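Local coordinates for hydrolase (Thermus thermophilus, PDB 1UFO) that is an alpha/beta-hydrolase-fold enzyme that probably cleaves its substrate, not identified by the structure alone, through a serine nucleophile, at the interface of chains A and B. Coordinates in Å, arbitrary orientation; residue numbers count along the deposited sequence, not the author numbering. Chains: chain A/B, hypothetical protein TT1662.

Contact 1: the interface of chains A and B. Residues chain A 195, 207-209; chain B 181, 188, 192, 211-213.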
ATOM      1  N   LEU A 195       5.228  10.507   9.493  1.00 12.72           N
ATOM      2  CA  LEU A 195       4.006  10.854   8.836  1.00 13.57           C
ATOM      3  C   LEU A 195       3.165  11.823   9.648  1.00 14.14           C
ATOM      4  O   LEU A 195       2.557  12.648   9.099  1.00 15.76           O
ATOM      5  CB  LEU A 195       3.207   9.596   8.505  1.00 16.38           C
ATOM      6  CG  LEU A 195       3.359   9.093   7.051  1.00 20.69           C
ATOM      7  CD1 LEU A 195       4.728   8.916   6.567  1.00 21.95           C
ATOM      8  CD2 LEU A 195       2.671   7.799   7.023  1.00 22.35           C
ATOM      9  N   LEU A 207       0.164  11.630   0.651  0.66  9.65           N
ATOM     10  CA  LEU A 207       1.065  11.018   1.629  0.66  7.24           C
ATOM     11  C   LEU A 207       0.392   9.653   1.904  0.66  7.67           C
ATOM     12  O   LEU A 207      -0.831   9.546   1.997  0.66  7.73           O
ATOM     13  CB  LEU A 207       1.082  11.848   2.928  0.66  9.79           C
ATOM     14  CG  LEU A 207       1.898  11.418   4.059  0.66  7.91           C
ATOM     15  CD1 LEU A 207       3.422  11.404   3.614  0.66  8.86           C
ATOM     16  CD2 LEU A 207       1.695  12.492   5.199  0.66  8.58           C
ATOM     17  N   ALA A 208       1.182   8.602   2.052  1.00  7.99           N
ATOM     18  CA  ALA A 208       0.585   7.287   2.310  1.00  7.11           C
ATOM     19  C   ALA A 208       1.591   6.356   2.982  1.00  6.38           C
ATOM     20  O   ALA A 208       2.791   6.619   3.015  1.00  6.45           O
ATOM     21  CB  ALA A 208       0.079   6.625   0.968  1.00 10.35           C
ATOM     22  N   ARG A 209       1.032   5.285   3.570  1.00  6.97           N
ATOM     23  CA  ARG A 209       1.897   4.252   4.175  1.00  8.42           C
ATOM     24  C   ARG A 209       1.457   2.867   3.776  1.00  7.64           C
ATOM     25  O   ARG A 209       0.269   2.597   3.496  1.00  9.81           O
ATOM     26  CB  ARG A 209       1.910   4.355   5.734  1.00 11.09           C
ATOM     27  CG  ARG A 209       0.593   4.126   6.430  1.00 19.33           C
ATOM     28  CD  ARG A 209       0.688   4.513   7.992  1.00 22.92           C
ATOM     29  NE  ARG A 209      -0.070   5.702   8.301  1.00 28.69           N
ATOM     30  CZ  ARG A 209      -1.201   5.777   9.028  1.00 32.89           C
ATOM     31  NH1 ARG A 209      -1.773   6.977   9.224  1.00 34.29           N
ATOM     32  NH2 ARG A 209      -1.766   4.702   9.582  1.00 35.33           N
TER
ATOM     33  N   SER B 181      -7.068   7.723   6.312  1.00 12.28           N
ATOM     34  CA  SER B 181      -6.800   8.001   7.715  1.00 12.73           C
ATOM     35  C   SER B 181      -7.892   8.791   8.380  1.00 14.11           C
ATOM     36  O   SER B 181      -8.003   8.730   9.583  1.00 15.33           O
ATOM     37  CB  SER B 181      -5.463   8.738   7.918  1.00 14.56           C
ATOM     38  OG  SER B 181      -5.599  10.008   7.333  1.00 13.82           O
ATOM     39  N   LEU B 188     -10.188   4.610  11.429  1.00 12.14           N
ATOM     40  CA  LEU B 188      -8.902   3.939  11.159  1.00 11.29           C
ATOM     41  C   LEU B 188      -8.588   2.930  12.247  1.00 10.46           C
ATOM     42  O   LEU B 188      -8.095   1.813  11.944  1.00  9.33           O
ATOM     43  CB  LEU B 188      -7.769   4.987  11.044  1.00 12.14           C
ATOM     44  CG  LEU B 188      -6.371   4.451  10.819  1.00 12.20           C
ATOM     45  CD1 LEU B 188      -6.296   3.709   9.475  1.00 13.16           C
ATOM     46  CD2 LEU B 188      -5.288   5.604  10.900  1.00 14.28           C
ATOM     47  N   GLU B 192      -7.226  -0.934  12.183  1.00 10.56           N
ATOM     48  CA  GLU B 192      -5.998  -1.376  12.849  1.00 12.50           C
ATOM     49  C   GLU B 192      -6.281  -2.481  13.871  1.00 12.33           C
ATOM     50  O   GLU B 192      -5.472  -3.433  14.009  1.00 11.95           O
ATOM     51  CB  GLU B 192      -5.283  -0.129  13.490  1.00 14.04           C
ATOM     52  CG  GLU B 192      -4.992   0.861  12.298  1.00 20.48           C
ATOM     53  CD  GLU B 192      -3.654   1.634  12.238  1.00 29.68           C
ATOM     54  OE1 GLU B 192      -2.663   1.089  11.647  1.00 33.87           O
ATOM     55  OE2 GLU B 192      -3.569   2.778  12.727  1.00 25.39           O
ATOM     56  N   VAL B 211      -2.528   2.757   3.876  1.00  8.18           N
ATOM     57  CA  VAL B 211      -3.326   3.865   4.386  1.00  8.64           C
ATOM     58  C   VAL B 211      -3.039   5.159   3.599  1.00  8.74           C
ATOM     59  O   VAL B 211      -1.880   5.559   3.490  1.00  9.64           O
ATOM     60  CB  VAL B 211      -3.100   4.112   5.897  1.00  7.64           C
ATOM     61  CG1 VAL B 211      -3.895   5.323   6.383  1.00 10.17           C
ATOM     62  CG2 VAL B 211      -3.468   2.830   6.700  1.00  9.25           C
ATOM     63  N   GLU B 212      -4.086   5.776   3.055  1.00  8.78           N
ATOM     64  CA  GLU B 212      -3.931   7.014   2.300  1.00  9.38           C
ATOM     65  C   GLU B 212      -4.183   8.122   3.301  1.00  8.78           C
ATOM     66  O   GLU B 212      -5.322   8.246   3.837  1.00 11.02           O
ATOM     67  CB  GLU B 212      -4.926   6.988   1.123  1.00 10.19           C
ATOM     68  CG  GLU B 212      -4.835   8.246   0.183  1.00 10.78           C
ATOM     69  CD  GLU B 212      -5.724   8.121  -1.012  1.00 12.22           C
ATOM     70  OE1 GLU B 212      -6.016   9.203  -1.624  1.00 16.13           O
ATOM     71  OE2 GLU B 212      -6.090   7.009  -1.345  1.00 12.67           O
ATOM     72  N   GLU B 213      -3.166   8.912   3.602  1.00 10.22           N
ATOM     73  CA  GLU B 213      -3.304   9.949   4.642  1.00 11.11           C
ATOM     74  C   GLU B 213      -4.225  11.076   4.148  1.00 13.26           C
ATOM     75  O   GLU B 213      -4.005  11.668   3.085  1.00 15.68           O
ATOM     76  CB  GLU B 213      -1.925  10.508   5.043  1.00 13.89           C
ATOM     77  CG  GLU B 213      -0.936   9.457   5.541  1.00 20.34           C
ATOM     78  CD  GLU B 213      -1.281   8.884   6.971  1.00 20.89           C
ATOM     79  OE1 GLU B 213      -0.638   7.893   7.429  1.00 32.08           O
ATOM     80  OE2 GLU B 213      -2.125   9.414   7.636  1.00 23.74           O
TER

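Contact 2: the interface of chains A and B. Residues chain A 230, 233-234; chain B 221-222, 225.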
ATOM      1  N   PHE A 230       2.293   2.801  -6.758  1.00  7.72           N
ATOM      2  CA  PHE A 230       2.240   4.184  -6.316  1.00  8.45           C
ATOM      3  C   PHE A 230       2.887   5.088  -7.350  1.00  9.85           C
ATOM      4  O   PHE A 230       2.313   6.122  -7.665  1.00 10.15           O
ATOM      5  CB  PHE A 230       2.952   4.276  -4.960  1.00  9.49           C
ATOM      6  CG  PHE A 230       2.831   5.636  -4.289  1.00  9.76           C
ATOM      7  CD1 PHE A 230       1.710   5.932  -3.467  1.00 10.80           C
ATOM      8  CD2 PHE A 230       3.844   6.588  -4.403  1.00  9.09           C
ATOM      9  CE1 PHE A 230       1.634   7.130  -2.791  1.00 10.10           C
ATOM     10  CE2 PHE A 230       3.756   7.822  -3.693  1.00 10.46           C
ATOM     11  CZ  PHE A 230       2.636   8.100  -2.875  1.00  9.52           C
ATOM     12  N   HIS A 233       0.684   5.318 -10.483  1.00 10.93           N
ATOM     13  CA  HIS A 233      -0.491   6.171 -10.274  1.00 10.19           C
ATOM     14  C   HIS A 233      -0.095   7.649 -10.442  1.00 11.86           C
ATOM     15  O   HIS A 233      -0.770   8.411 -11.138  1.00 13.00           O
ATOM     16  CB  HIS A 233      -1.004   5.946  -8.835  1.00 10.07           C
ATOM     17  CG  HIS A 233      -2.182   6.807  -8.523  1.00  9.71           C
ATOM     18  ND1 HIS A 233      -3.428   6.556  -9.044  1.00  9.78           N
ATOM     19  CD2 HIS A 233      -2.272   7.981  -7.839  1.00 10.95           C
ATOM     20  CE1 HIS A 233      -4.235   7.554  -8.707  1.00 11.85           C
ATOM     21  NE2 HIS A 233      -3.558   8.432  -7.981  1.00 12.34           N
ATOM     22  N   TRP A 234       1.015   8.065  -9.812  1.00 10.68           N
ATOM     23  CA  TRP A 234       1.396   9.472  -9.897  1.00 11.78           C
ATOM     24  C   TRP A 234       1.982   9.840 -11.284  1.00 12.09           C
ATOM     25  O   TRP A 234       1.837  10.958 -11.708  1.00 14.04           O
ATOM     26  CB  TRP A 234       2.363   9.879  -8.745  1.00 12.49           C
ATOM     27  CG  TRP A 234       1.588   9.885  -7.452  1.00 11.92           C
ATOM     28  CD1 TRP A 234       1.673   8.969  -6.363  1.00 12.28           C
ATOM     29  CD2 TRP A 234       0.494  10.745  -7.153  1.00 15.40           C
ATOM     30  NE1 TRP A 234       0.661   9.257  -5.496  1.00 14.15           N
ATOM     31  CE2 TRP A 234      -0.069  10.326  -5.925  1.00 15.84           C
ATOM     32  CE3 TRP A 234      -0.072  11.843  -7.811  1.00 15.60           C
ATOM     33  CZ2 TRP A 234      -1.195  10.974  -5.351  1.00 17.42           C
ATOM     34  CZ3 TRP A 234      -1.156  12.494  -7.247  1.00 19.89           C
ATOM     35  CH2 TRP A 234      -1.713  12.057  -6.026  1.00 19.79           C
TER
ATOM     36  N   PRO B 221      -8.959   6.085  -6.384  1.00 11.61           N
ATOM     37  CA  PRO B 221      -8.256   5.435  -7.502  1.00 11.51           C
ATOM     38  C   PRO B 221      -6.834   4.965  -7.075  1.00 10.85           C
ATOM     39  O   PRO B 221      -6.364   3.971  -7.598  1.00 10.97           O
ATOM     40  CB  PRO B 221      -8.195   6.537  -8.585  1.00 14.18           C
ATOM     41  CG  PRO B 221      -8.583   7.838  -7.895  1.00 15.70           C
ATOM     42  CD  PRO B 221      -9.485   7.402  -6.692  1.00 12.47           C
ATOM     43  N   LEU B 222      -6.211   5.707  -6.172  1.00 10.95           N
ATOM     44  CA  LEU B 222      -4.893   5.281  -5.632  1.00 11.23           C
ATOM     45  C   LEU B 222      -5.070   3.948  -4.903  1.00 10.47           C
ATOM     46  O   LEU B 222      -4.306   3.010  -5.154  1.00 10.51           O
ATOM     47  CB  LEU B 222      -4.329   6.341  -4.717  1.00 10.92           C
ATOM     48  CG  LEU B 222      -3.026   5.882  -4.038  1.00 10.94           C
ATOM     49  CD1 LEU B 222      -1.913   5.617  -5.056  1.00 12.32           C
ATOM     50  CD2 LEU B 222      -2.553   6.989  -3.084  1.00 10.12           C
ATOM     51  N   ARG B 225      -5.445   1.231  -7.409  1.00 10.14           N
ATOM     52  CA  ARG B 225      -4.205   0.792  -8.104  1.00 10.61           C
ATOM     53  C   ARG B 225      -3.305  -0.109  -7.257  1.00  9.55           C
ATOM     54  O   ARG B 225      -2.733  -1.102  -7.720  1.00  9.92           O
ATOM     55  CB  ARG B 225      -3.456   2.002  -8.531  1.00 12.15           C
ATOM     56  CG  ARG B 225      -2.286   1.743  -9.533  1.00 13.44           C
ATOM     57  CD  ARG B 225      -2.846   1.180 -10.832  1.00 15.77           C
ATOM     58  NE  ARG B 225      -1.858   1.099 -11.935  1.00 14.86           N
ATOM     59  CZ  ARG B 225      -1.619   2.108 -12.790  1.00 14.11           C
ATOM     60  NH1 ARG B 225      -0.741   1.886 -13.796  1.00 13.53           N
ATOM     61  NH2 ARG B 225      -2.159   3.299 -12.677  1.00 14.95           N
TER
HETATM   62  O   HOH W   1      -4.073   4.710 -10.960  1.00 13.66           O

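Contact 1: the interface of chains A and B
A:Arg209 runs alongside B:Val211 in the same direction, where strands 207-212 of the two chains meet edge to edge. The CB of B:Val211 packs 3.7 Å from the CG of A:Arg209. Further out, the methyl CG1 of B:Val211 sits over the centre of one guanidinium face of A:Arg209. The CG of A:Arg209 stands between its backbone N and carbonyl carbon (chi1 63°), and the chain bends at chi3, which swings the guanidinium over this methyl. A second apolar patch forms where the CG of A:Leu207 meets the CG of B:Glu213 at 3.8 Å. The methyl CD2 of A:Leu195, from helix 188-198, also comes up against the B:Glu213 carboxylate. The strands pair antiparallel. B:Val211 N donates to A:Arg209 O at 2.8 Å, and A:Arg209 N donates back to B:Val211 O at 2.9 Å. B:Glu213 N adds a hydrogen bond to A:Leu207 O at 2.9 Å. At the polar rim, A:Arg209 and B:Glu213 form a salt bridge, the glutamate coming in across the arginine chain. The guanidinium and carboxylate planes are 38° apart. The modelled approaches to OE1 are too short to be trusted in detail. NH1 of A:Arg209 also reaches OE2 of B:Glu213 at 2.9 Å, a plausible hydrogen bond. B:Glu192 OE2 lies 4.1 Å from A:Arg209 NH2 and may add a weaker attraction. The site joins the strand edges of the two copies and continues the beta-sheet from one into the other, in a dimer that may or may not be the biological one.

Contact 2: the interface of chains A and B
A:His233 lays one face of its imidazole against B:Leu222 in a helix-to-helix contact of this alpha/beta hydrolase fold protein. The C-terminal helix of each copy takes part: 221-236 in chain A and 221-235 in chain B. The CA of B:Leu222 stands over the ring face, 4.0 Å from the ring centroid, offset toward the rim in a CH-pi contact. The methyl CD1 of B:Leu222 meets the CD2 of A:His233 at 3.7 Å. The leucine lies across the imidazole. The CG of B:Leu222 is anti to its backbone N (chi1 175°), which carries its branched end past the imidazole toward A:Phe230. There CD1 of B:Leu222 comes within 4.0 Å of CD1 on the phenyl ring of A:Phe230. B:Pro221, at the start of its helix, adds a looser touch, with its CB 4.1 Å from the CE1 of A:His233. No direct polar bond joins the two chains here. One water bridges them instead. It lies in the plane of the A:His233 ring, at its edge, and is hydrogen-bonded to ND1 at 2.7 Å. The bend of B:Arg225 at chi2 (63°) turns its guanidinium toward A:His233, where NH2 is hydrogen-bonded to the same water at 2.9 Å. The water sits in the guanidinium plane, at its edge. A positive guanidinium nearby might disfavour a second proton on the imidazole, but protonation is not seen. Behind the first shell, A:Trp234 backs both aromatic partners of the leucine. The CD2 of A:His233 points onto the centre of one indole face. The CD1 edge of the A:Trp234 indole meets the face of A:Phe230, CD1 lying 3.5 Å above the phenyl plane of A:Phe230, over its centre. This packing within chain A would restrict the two rings that B:Leu222 touches.

Contact 1 and contact 2 belong to one two-fold symmetric interface, and their C-alpha centres lie about 14 Å apart. They share no residue. Contact 1 uses strand 207-212 and the residue just after it, with helix 188-198 beside it. Contact 2 uses the C-terminal helix, which follows that strand in sequence. The same C-terminal stretch of the chain thus supplies both. Each contact has a twin with the chains exchanged. Strand pairing and a salt bridge in one, and apolar packing with a bridging water in the other, would together fix how the two copies are oriented.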